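Endoglucanase EG-II (Hypocrea jecorina, PDB 3QR3) hydrolyses internal beta-1,4-glucosidic bonds of cellulose, acting as an endoglucanase with a glycosyl hydrolase family 5 catalytic domain. Local coordinates at residues Ala168-Gly173 with Val204-Gly209; Pro31-Thr36 with Tyr41-Gly46; Asn72-Asn77 with Ala108-Gly113; Thr247-Arg250 with Gln255-Leu258. One frame throughout, in Å; residues are numbered along the deposited sequence. Where two conformers were deposited one is given.

Contact 1. Residues Ala168-Gly173 with Val204-Gly209; sequences AIRNAG and VTNPDG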
# COMPACT_ATOMS: atom_id res chain seq x y z
N ALA A 168 3.55 19.35 1.02
CA ALA A 168 4.63 19.28 0.04
C ALA A 168 4.14 18.69 -1.28
O ALA A 168 4.53 19.16 -2.35
CB ALA A 168 5.80 18.48 0.58
N ILE A 169 3.30 17.67 -1.19
CA ILE A 169 2.85 16.99 -2.39
C ILE A 169 1.99 17.93 -3.23
O ILE A 169 2.15 18.02 -4.44
CB ILE A 169 2.04 15.73 -2.03
CG1 ILE A 169 2.96 14.68 -1.39
CG2 ILE A 169 1.32 15.18 -3.25
CD1 ILE A 169 2.24 13.43 -0.93
N ARG A 170 1.08 18.65 -2.58
CA ARG A 170 0.19 19.58 -3.26
C ARG A 170 0.96 20.78 -3.85
O ARG A 170 0.71 21.18 -4.98
CB ARG A 170 -0.91 20.07 -2.31
CG ARG A 170 -1.88 18.98 -1.83
CD ARG A 170 -2.51 18.19 -2.98
NE ARG A 170 -3.57 17.30 -2.50
CZ ARG A 170 -3.99 16.20 -3.12
NH1 ARG A 170 -3.43 15.81 -4.26
NH2 ARG A 170 -4.96 15.47 -2.59
N ASN A 171 1.87 21.34 -3.05
CA ASN A 171 2.69 22.46 -3.50
C ASN A 171 3.61 22.12 -4.66
O ASN A 171 4.04 23.01 -5.40
CB ASN A 171 3.53 23.02 -2.34
CG ASN A 171 2.70 23.82 -1.33
OD1 ASN A 171 1.52 24.09 -1.55
ND2 ASN A 171 3.31 24.18 -0.22
N ALA A 172 3.92 20.83 -4.83
CA ALA A 172 4.77 20.40 -5.94
C ALA A 172 3.97 20.25 -7.24
O ALA A 172 4.53 19.94 -8.29
CB ALA A 172 5.45 19.09 -5.60
N GLY A 173 2.66 20.46 -7.16
CA GLY A 173 1.82 20.39 -8.34
C GLY A 173 0.96 19.14 -8.45
O GLY A 173 0.15 19.02 -9.36
N VAL A 204 -5.72 16.74 9.09
CA VAL A 204 -4.84 17.00 7.96
C VAL A 204 -5.66 17.52 6.79
O VAL A 204 -6.71 16.98 6.49
CB VAL A 204 -4.07 15.71 7.56
CG1 VAL A 204 -3.26 15.93 6.28
CG2 VAL A 204 -3.16 15.27 8.69
N THR A 205 -5.20 18.58 6.14
CA THR A 205 -5.94 19.15 5.03
C THR A 205 -5.03 19.52 3.87
O THR A 205 -3.83 19.68 4.05
CB THR A 205 -6.66 20.47 5.43
OG1 THR A 205 -5.69 21.46 5.82
CG2 THR A 205 -7.66 20.24 6.57
N ASN A 206 -5.62 19.68 2.70
CA ASN A 206 -4.96 20.31 1.56
C ASN A 206 -4.75 21.79 1.87
O ASN A 206 -5.40 22.33 2.76
CB ASN A 206 -5.84 20.19 0.31
CG ASN A 206 -6.16 18.74 -0.05
OD1 ASN A 206 -7.32 18.34 -0.10
ND2 ASN A 206 -5.12 17.97 -0.31
N PRO A 207 -3.85 22.45 1.13
CA PRO A 207 -3.61 23.89 1.31
C PRO A 207 -4.89 24.72 1.32
O PRO A 207 -4.96 25.70 2.07
CB PRO A 207 -2.77 24.24 0.08
CG PRO A 207 -1.97 22.97 -0.18
CD PRO A 207 -2.91 21.84 0.17
N ASP A 208 -5.89 24.34 0.52
CA ASP A 208 -7.13 25.11 0.46
C ASP A 208 -8.06 24.85 1.64
O ASP A 208 -9.18 25.35 1.68
CB ASP A 208 -7.87 24.88 -0.88
CG ASP A 208 -8.45 23.47 -1.01
OD1 ASP A 208 -8.32 22.66 -0.07
OD2 ASP A 208 -9.04 23.17 -2.07
N GLY A 209 -7.60 24.05 2.60
CA GLY A 209 -8.41 23.73 3.78
C GLY A 209 -9.35 22.54 3.65
O GLY A 209 -9.96 22.12 4.64
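NH1 of R170 is gripped by two backbone carbonyls, those of A174 and Q177, while the rest of the side chain packs against N206 and P207. The contact lies at the outside of the TIM barrel. It joins the end of helix 155-171 to the loop before strand 214-219. The amide end of N206 meets the guanidinium at its edge, near its plane. The two flat groups are turned 49° against each other. Nearer the backbone, R170 CG lies anti to the carbonyl carbon (chi1 -64°), which puts it 3.6 Å from P207 CD. A bend at chi2 then sends CD and the guanidinium on toward the N206 amide. The R170 and P207 side chains cross at about a right angle. With an alanine in place of R170, the carbonyls of A174 and Q177 would probably lose their shared donor, the N206 amide the group at its side, and the P207 ring the part of its packing that CG gives. Both segments turn on glycines. G173 ends the helix in a Schellman motif, with its N 3.0 Å from R170 O. G209 closes a type I turn, its N bonded to N206 O at 2.8 Å. On the exposed side, N171 OD1 lies 3.9 Å from P207 CG.

Contact 2. Residues Pro31-Thr36 with Tyr41-Gly46; sequences PLKNFT and YPDGIG
P31 and G44 belong to the tight part of this contact. G44 N donates to P31 O at 2.8 Å, from above the carbonyl plane. The lack of a side chain at G44 matters here, because a CB would clash with P31 O. P31 CB also touches G44 CA, and P31 touches L89 and S297 as well. Further along, L32 CD2 touches I45 CD1 at 3.8 Å. A second backbone bond runs from Y41 N to K33 O, 3.0 Å, in the carbonyl plane and on a lone pair.

Y41 is packed closely too, against F35 and T36. The F35 and Y41 rings are nearly parallel, 28° apart, but slid so far that they barely overlap. F35 CG stands anti to the backbone N (chi1 -178°), which brings CD2 to 3.6 Å from Y41 CE2. T36 CG2 sits 3.4 Å from Y41 OH. An alanine in place of Y41 would probably leave F35 and the T36 methyl without their neighbour and open a gap beside the turn.

The loose side is that of K33 and D43. K33 is extended toward solvent, and its NZ stays 4.8 Å from D43 OD2, near but not in contact. One water accepts from K33 N and donates to D43 OD1, so it joins the two segments. D43 is the N-cap of helix 44-55, and its OD1 makes the capping bond to G46 N at 3.0 Å, met from above the carboxylate plane. The capped helix follows strand 5-11 in the TIM barrel.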
# COMPACT_ATOMS: atom_id res chain seq x y z
N PRO A 31 10.25 -6.76 -9.00
CA PRO A 31 9.42 -7.53 -9.93
C PRO A 31 9.40 -6.91 -11.34
O PRO A 31 8.33 -6.66 -11.89
CB PRO A 31 8.03 -7.47 -9.29
CG PRO A 31 8.00 -6.16 -8.56
CD PRO A 31 9.44 -5.84 -8.16
N LEU A 32 10.58 -6.64 -11.88
CA LEU A 32 10.72 -6.24 -13.28
C LEU A 32 11.55 -7.32 -13.96
O LEU A 32 12.71 -7.56 -13.58
CB LEU A 32 11.44 -4.90 -13.39
CG LEU A 32 10.64 -3.66 -13.01
CD1 LEU A 32 11.55 -2.45 -12.93
CD2 LEU A 32 9.51 -3.43 -14.03
N LYS A 33 10.96 -7.97 -14.95
CA LYS A 33 11.56 -9.16 -15.54
C LYS A 33 13.01 -8.95 -15.96
O LYS A 33 13.87 -9.78 -15.66
CB LYS A 33 10.73 -9.66 -16.72
CG LYS A 33 11.17 -11.03 -17.23
CD LYS A 33 10.19 -11.59 -18.25
CE LYS A 33 10.62 -12.97 -18.74
NZ LYS A 33 9.65 -13.51 -19.73
N ASN A 34 13.29 -7.84 -16.64
CA ASN A 34 14.64 -7.59 -17.13
C ASN A 34 15.37 -6.52 -16.32
O ASN A 34 16.06 -5.67 -16.88
CB ASN A 34 14.63 -7.21 -18.62
CG ASN A 34 15.96 -7.51 -19.32
OD1 ASN A 34 16.62 -8.50 -19.01
ND2 ASN A 34 16.35 -6.66 -20.26
N PHE A 35 15.21 -6.58 -15.00
CA PHE A 35 15.84 -5.62 -14.09
C PHE A 35 17.38 -5.57 -14.20
O PHE A 35 17.98 -4.51 -14.00
CB PHE A 35 15.47 -5.95 -12.64
CG PHE A 35 16.03 -4.98 -11.62
CD1 PHE A 35 15.44 -3.74 -11.44
CD2 PHE A 35 17.14 -5.32 -10.86
CE1 PHE A 35 15.95 -2.85 -10.50
CE2 PHE A 35 17.65 -4.44 -9.92
CZ PHE A 35 17.06 -3.20 -9.75
N THR A 36 18.01 -6.71 -14.50
CA THR A 36 19.46 -6.75 -14.59
C THR A 36 20.00 -7.16 -15.95
O THR A 36 21.22 -7.13 -16.16
CB THR A 36 20.06 -7.74 -13.58
OG1 THR A 36 19.70 -9.07 -13.97
CG2 THR A 36 19.56 -7.46 -12.17
N TYR A 41 14.16 -11.95 -13.62
CA TYR A 41 13.58 -11.48 -12.37
C TYR A 41 12.06 -11.68 -12.48
O TYR A 41 11.55 -11.92 -13.57
CB TYR A 41 13.94 -10.01 -12.09
CG TYR A 41 15.26 -9.80 -11.35
CD1 TYR A 41 16.41 -10.52 -11.69
CD2 TYR A 41 15.35 -8.89 -10.31
CE1 TYR A 41 17.61 -10.33 -11.01
CE2 TYR A 41 16.55 -8.68 -9.62
CZ TYR A 41 17.67 -9.41 -9.98
OH TYR A 41 18.85 -9.20 -9.30
N PRO A 42 11.34 -11.61 -11.35
CA PRO A 42 9.89 -11.82 -11.38
C PRO A 42 9.19 -10.82 -12.31
O PRO A 42 9.63 -9.67 -12.42
CB PRO A 42 9.48 -11.60 -9.92
CG PRO A 42 10.71 -12.02 -9.16
CD PRO A 42 11.83 -11.45 -9.97
N ASP A 43 8.14 -11.28 -12.99
CA ASP A 43 7.50 -10.52 -14.05
C ASP A 43 6.28 -9.75 -13.52
O ASP A 43 5.14 -10.10 -13.80
CB ASP A 43 7.09 -11.47 -15.19
CG ASP A 43 6.57 -10.73 -16.41
OD1 ASP A 43 6.63 -9.49 -16.44
OD2 ASP A 43 6.09 -11.40 -17.35
N GLY A 44 6.55 -8.70 -12.76
CA GLY A 44 5.49 -7.93 -12.14
C GLY A 44 4.54 -7.29 -13.13
O GLY A 44 3.34 -7.21 -12.90
N ILE A 45 5.07 -6.84 -14.25
CA ILE A 45 4.25 -6.16 -15.24
C ILE A 45 3.34 -7.16 -15.95
O ILE A 45 2.17 -6.87 -16.18
CB ILE A 45 5.11 -5.39 -16.25
CG1 ILE A 45 5.84 -4.25 -15.52
CG2 ILE A 45 4.23 -4.85 -17.37
CD1 ILE A 45 6.56 -3.29 -16.43
N GLY A 46 3.88 -8.33 -16.27
CA GLY A 46 3.08 -9.41 -16.81
C GLY A 46 2.01 -9.86 -15.83
O GLY A 46 0.90 -10.19 -16.23
O HOH W 1 8.07 -7.41 -15.55

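Contact 3. Residues Asn72-Asn77 with Ala108-Gly113; sequences NNLGGN and ARWNGG
L74 and W110 both have CG pointing opposite the backbone N, with chi1 at 179° and 169°, and this swings the leucine branches over the indole. The two side chains slide past each other in opposite directions. They join two loops of the TIM barrel: the one between helices 66-69 and 80-95, and a beta hairpin that follows strand 99-104. The hairpin pairs 109-110 with 113-114 through a type I' turn, W110 to G113. W110 N bonds G113 O at 2.8 Å, and G113 N bonds back to W110 O. The tryptophan therefore projects from the foot of a tight turn.

The main contact is CH-pi. L74 CD1 stands over the six-membered ring of W110, 3.8 Å from its centroid and 12° off the ring normal. L74 CB covers the same ring nearer its rim, 3.6 Å from W110 CZ2. N72 comes in at the ring edge, where N72 O is 3.8 Å from W110 CZ2. The loop holding L74 is a type II turn from N73 to G76, closed by G76 N to N73 O at 2.8 Å. W66 meets W110 edge-to-face and also touches L74. At the surface a water bridges the segments: it donates to N72 OD1 at 2.6 Å and accepts from N111 ND2 at 3.3 Å.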
# COMPACT_ATOMS: atom_id res chain seq x y z
N ASN A 72 20.40 5.44 -0.32
CA ASN A 72 20.99 5.64 1.01
C ASN A 72 21.43 7.07 1.35
O ASN A 72 22.04 7.28 2.40
CB ASN A 72 22.14 4.66 1.24
CG ASN A 72 21.68 3.22 1.15
OD1 ASN A 72 20.85 2.76 1.94
ND2 ASN A 72 22.20 2.49 0.17
N ASN A 73 21.11 8.03 0.49
CA ASN A 73 21.40 9.44 0.76
C ASN A 73 20.22 10.14 1.41
O ASN A 73 19.37 10.70 0.72
CB ASN A 73 21.77 10.16 -0.54
CG ASN A 73 23.02 9.59 -1.19
OD1 ASN A 73 23.11 9.49 -2.40
ND2 ASN A 73 23.99 9.22 -0.37
N LEU A 74 20.16 10.09 2.73
CA LEU A 74 19.04 10.66 3.45
C LEU A 74 18.90 12.14 3.11
O LEU A 74 19.86 12.90 3.23
CB LEU A 74 19.22 10.47 4.95
CG LEU A 74 18.10 11.07 5.79
CD1 LEU A 74 16.76 10.45 5.39
CD2 LEU A 74 18.37 10.86 7.28
N GLY A 75 17.71 12.54 2.67
CA GLY A 75 17.44 13.93 2.35
C GLY A 75 17.99 14.34 1.00
O GLY A 75 17.88 15.50 0.60
N GLY A 76 18.59 13.40 0.27
CA GLY A 76 19.20 13.71 -1.01
C GLY A 76 18.26 13.65 -2.20
O GLY A 76 17.06 13.42 -2.05
N ASN A 77 18.80 13.88 -3.39
CA ASN A 77 18.01 13.77 -4.61
C ASN A 77 17.70 12.31 -4.88
O ASN A 77 18.47 11.43 -4.50
CB ASN A 77 18.77 14.38 -5.79
CG ASN A 77 18.98 15.89 -5.64
OD1 ASN A 77 18.21 16.58 -4.97
ND2 ASN A 77 20.03 16.41 -6.27
N ALA A 108 7.68 4.29 9.26
CA ALA A 108 7.87 5.63 9.83
C ALA A 108 9.29 5.83 10.34
O ALA A 108 9.54 6.68 11.18
CB ALA A 108 6.84 5.92 10.94
N ARG A 109 10.21 5.04 9.80
CA ARG A 109 11.56 5.00 10.33
C ARG A 109 12.62 5.00 9.23
O ARG A 109 12.35 4.64 8.08
CB ARG A 109 11.74 3.76 11.21
CG ARG A 109 11.10 3.87 12.59
CD ARG A 109 11.11 2.51 13.28
NE ARG A 109 10.61 2.57 14.66
CZ ARG A 109 9.33 2.70 14.98
NH1 ARG A 109 8.41 2.80 14.03
NH2 ARG A 109 8.97 2.73 16.26
N TRP A 110 13.82 5.41 9.59
CA TRP A 110 14.98 5.23 8.74
C TRP A 110 16.08 4.63 9.61
O TRP A 110 16.56 5.28 10.54
CB TRP A 110 15.39 6.58 8.14
CG TRP A 110 16.73 6.64 7.44
CD1 TRP A 110 17.97 6.72 8.02
CD2 TRP A 110 16.96 6.70 6.02
NE1 TRP A 110 18.95 6.81 7.05
CE2 TRP A 110 18.35 6.80 5.81
CE3 TRP A 110 16.11 6.68 4.90
CZ2 TRP A 110 18.92 6.86 4.54
CZ3 TRP A 110 16.68 6.74 3.63
CH2 TRP A 110 18.07 6.83 3.46
N ASN A 111 16.44 3.38 9.34
CA ASN A 111 17.48 2.69 10.11
C ASN A 111 17.28 2.80 11.63
O ASN A 111 18.22 3.10 12.37
CB ASN A 111 18.88 3.18 9.71
CG ASN A 111 19.17 2.95 8.24
OD1 ASN A 111 18.51 2.14 7.59
ND2 ASN A 111 20.14 3.66 7.70
N GLY A 112 16.07 2.55 12.09
CA GLY A 112 15.80 2.54 13.52
C GLY A 112 15.36 3.88 14.10
O GLY A 112 14.89 3.92 15.23
N GLY A 113 15.53 4.96 13.35
CA GLY A 113 15.15 6.28 13.83
C GLY A 113 13.78 6.71 13.33
O GLY A 113 13.48 6.57 12.15
O HOH W 2 20.94 3.35 4.51

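Contact 4. Residues Thr247-Arg250 with Gln255-Leu258; sequences TWLR and QAIL. With SO4 (sulfate ion), chain K.
L249 is the helix residue that reaches the strand. Its CD1 methyl meets A256 CB at 3.7 Å. Its CD2 methyl lies 4.0 Å from Q255 C. The two methyls thus lie on A256 CB and on the backbone of Q255. CG lies anti to the carbonyl carbon (chi1 -72°). From there CD1 continues the chain to A256 CB, while CD2 branches off toward Q255. The contact is apolar and buried. Around it, F216 touches both L249 and A256, and V286 and Y287 also touch L249.

The segments belong to a beta-alpha-beta unit of the TIM barrel, made of strand 214-219, helix 238-251 and strand 256-261. L249 packs the helix on the last strand of that unit, and F216 comes from the first. The strand itself is fixed by backbone bonds on two flanks: Q255 and I257 bond with F216, A256 with V286 and L288.

Further out, Q255 NE2 bonds D285 O, and R250 NE makes a salt bridge to D285 OD2. W248 stands next to L249 on the helix. Its ring meets that of F216 with the planes at about 55°. At the NE1 edge of the indole sits a sulfate ion, probably from the crystallisation liquor. W248 NE1 donates to its O4 at 3.0 Å, nearly straight at 163°. The sulfur lies in the ring plane, and sulfate O1 is 3.6 Å from W248 CZ2.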
# COMPACT_ATOMS: atom_id res chain seq x y z
N THR A 247 -19.00 2.93 10.28
CA THR A 247 -19.87 3.87 10.98
C THR A 247 -19.18 5.20 11.18
O THR A 247 -19.74 6.26 10.88
CB THR A 247 -20.27 3.31 12.36
OG1 THR A 247 -20.98 2.07 12.17
CG2 THR A 247 -21.17 4.31 13.12
N TRP A 248 -17.95 5.14 11.70
CA TRP A 248 -17.15 6.34 11.93
C TRP A 248 -16.91 7.11 10.63
O TRP A 248 -17.11 8.33 10.57
CB TRP A 248 -15.82 5.98 12.60
CG TRP A 248 -15.01 7.20 12.93
CD1 TRP A 248 -15.11 7.97 14.05
CD2 TRP A 248 -14.01 7.82 12.10
NE1 TRP A 248 -14.23 9.02 13.98
CE2 TRP A 248 -13.55 8.95 12.80
CE3 TRP A 248 -13.47 7.51 10.85
CZ2 TRP A 248 -12.55 9.78 12.28
CZ3 TRP A 248 -12.48 8.35 10.34
CH2 TRP A 248 -12.03 9.47 11.06
N LEU A 249 -16.48 6.40 9.60
CA LEU A 249 -16.23 7.02 8.31
C LEU A 249 -17.48 7.70 7.77
O LEU A 249 -17.42 8.80 7.22
CB LEU A 249 -15.77 5.96 7.30
CG LEU A 249 -14.35 5.42 7.50
CD1 LEU A 249 -14.10 4.24 6.58
CD2 LEU A 249 -13.31 6.51 7.28
N ARG A 250 -18.62 7.03 7.91
CA ARG A 250 -19.84 7.49 7.28
C ARG A 250 -20.36 8.74 7.99
O ARG A 250 -20.79 9.70 7.34
CB ARG A 250 -20.89 6.38 7.26
CG ARG A 250 -22.10 6.67 6.39
CD ARG A 250 -23.02 5.45 6.26
NE ARG A 250 -22.41 4.41 5.44
CZ ARG A 250 -22.08 3.20 5.88
NH1 ARG A 250 -22.35 2.86 7.13
NH2 ARG A 250 -21.51 2.32 5.05
N GLN A 255 -13.45 8.62 3.79
CA GLN A 255 -13.28 7.32 3.15
C GLN A 255 -11.95 6.71 3.53
O GLN A 255 -11.02 7.43 3.91
CB GLN A 255 -13.34 7.48 1.63
CG GLN A 255 -14.74 7.73 1.10
CD GLN A 255 -14.75 8.03 -0.37
OE1 GLN A 255 -13.93 8.79 -0.88
NE2 GLN A 255 -15.68 7.43 -1.08
N ALA A 256 -11.87 5.38 3.43
CA ALA A 256 -10.65 4.64 3.74
C ALA A 256 -10.38 3.60 2.65
O ALA A 256 -11.30 3.18 1.94
CB ALA A 256 -10.77 3.94 5.08
N ILE A 257 -9.13 3.20 2.52
CA ILE A 257 -8.75 2.11 1.64
C ILE A 257 -7.95 1.11 2.45
O ILE A 257 -7.14 1.49 3.30
CB ILE A 257 -7.91 2.60 0.45
CG1 ILE A 257 -7.55 1.42 -0.46
CG2 ILE A 257 -6.66 3.33 0.93
CD1 ILE A 257 -7.26 1.81 -1.89
N LEU A 258 -8.20 -0.17 2.22
CA LEU A 258 -7.47 -1.25 2.86
C LEU A 258 -6.33 -1.65 1.92
O LEU A 258 -6.55 -2.38 0.95
CB LEU A 258 -8.41 -2.45 3.07
CG LEU A 258 -7.89 -3.74 3.69
CD1 LEU A 258 -7.37 -3.51 5.09
CD2 LEU A 258 -8.99 -4.80 3.69
S SO4 K . -12.88 12.53 15.23
O1 SO4 K . -11.55 11.99 15.00
O2 SO4 K . -12.81 13.51 16.31
O3 SO4 K . -13.34 13.18 14.00
O4 SO4 K . -13.77 11.44 15.62

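How the contacts relate
All four contacts lie within one TIM barrel, and none touches another. Contact 4 is the buried one: a leucine of the helix packs on an alanine and the backbone of the strand segment. Contact 3 is at the surface, where loops meet through an aromatic face and a water. Contacts 1 and 2 are partly buried. Contact 2 has two backbone bonds between its segments, while contact 1 rests on an arginine beside an amide and a proline. Each involves a helix end, a Schellman motif in contact 1 and an N-cap in contact 2. Strand 214-219 follows the loop of contact 1 and flanks the strand of contact 4. Contacts 2 and 4 lie on opposite sides of the chain's centre.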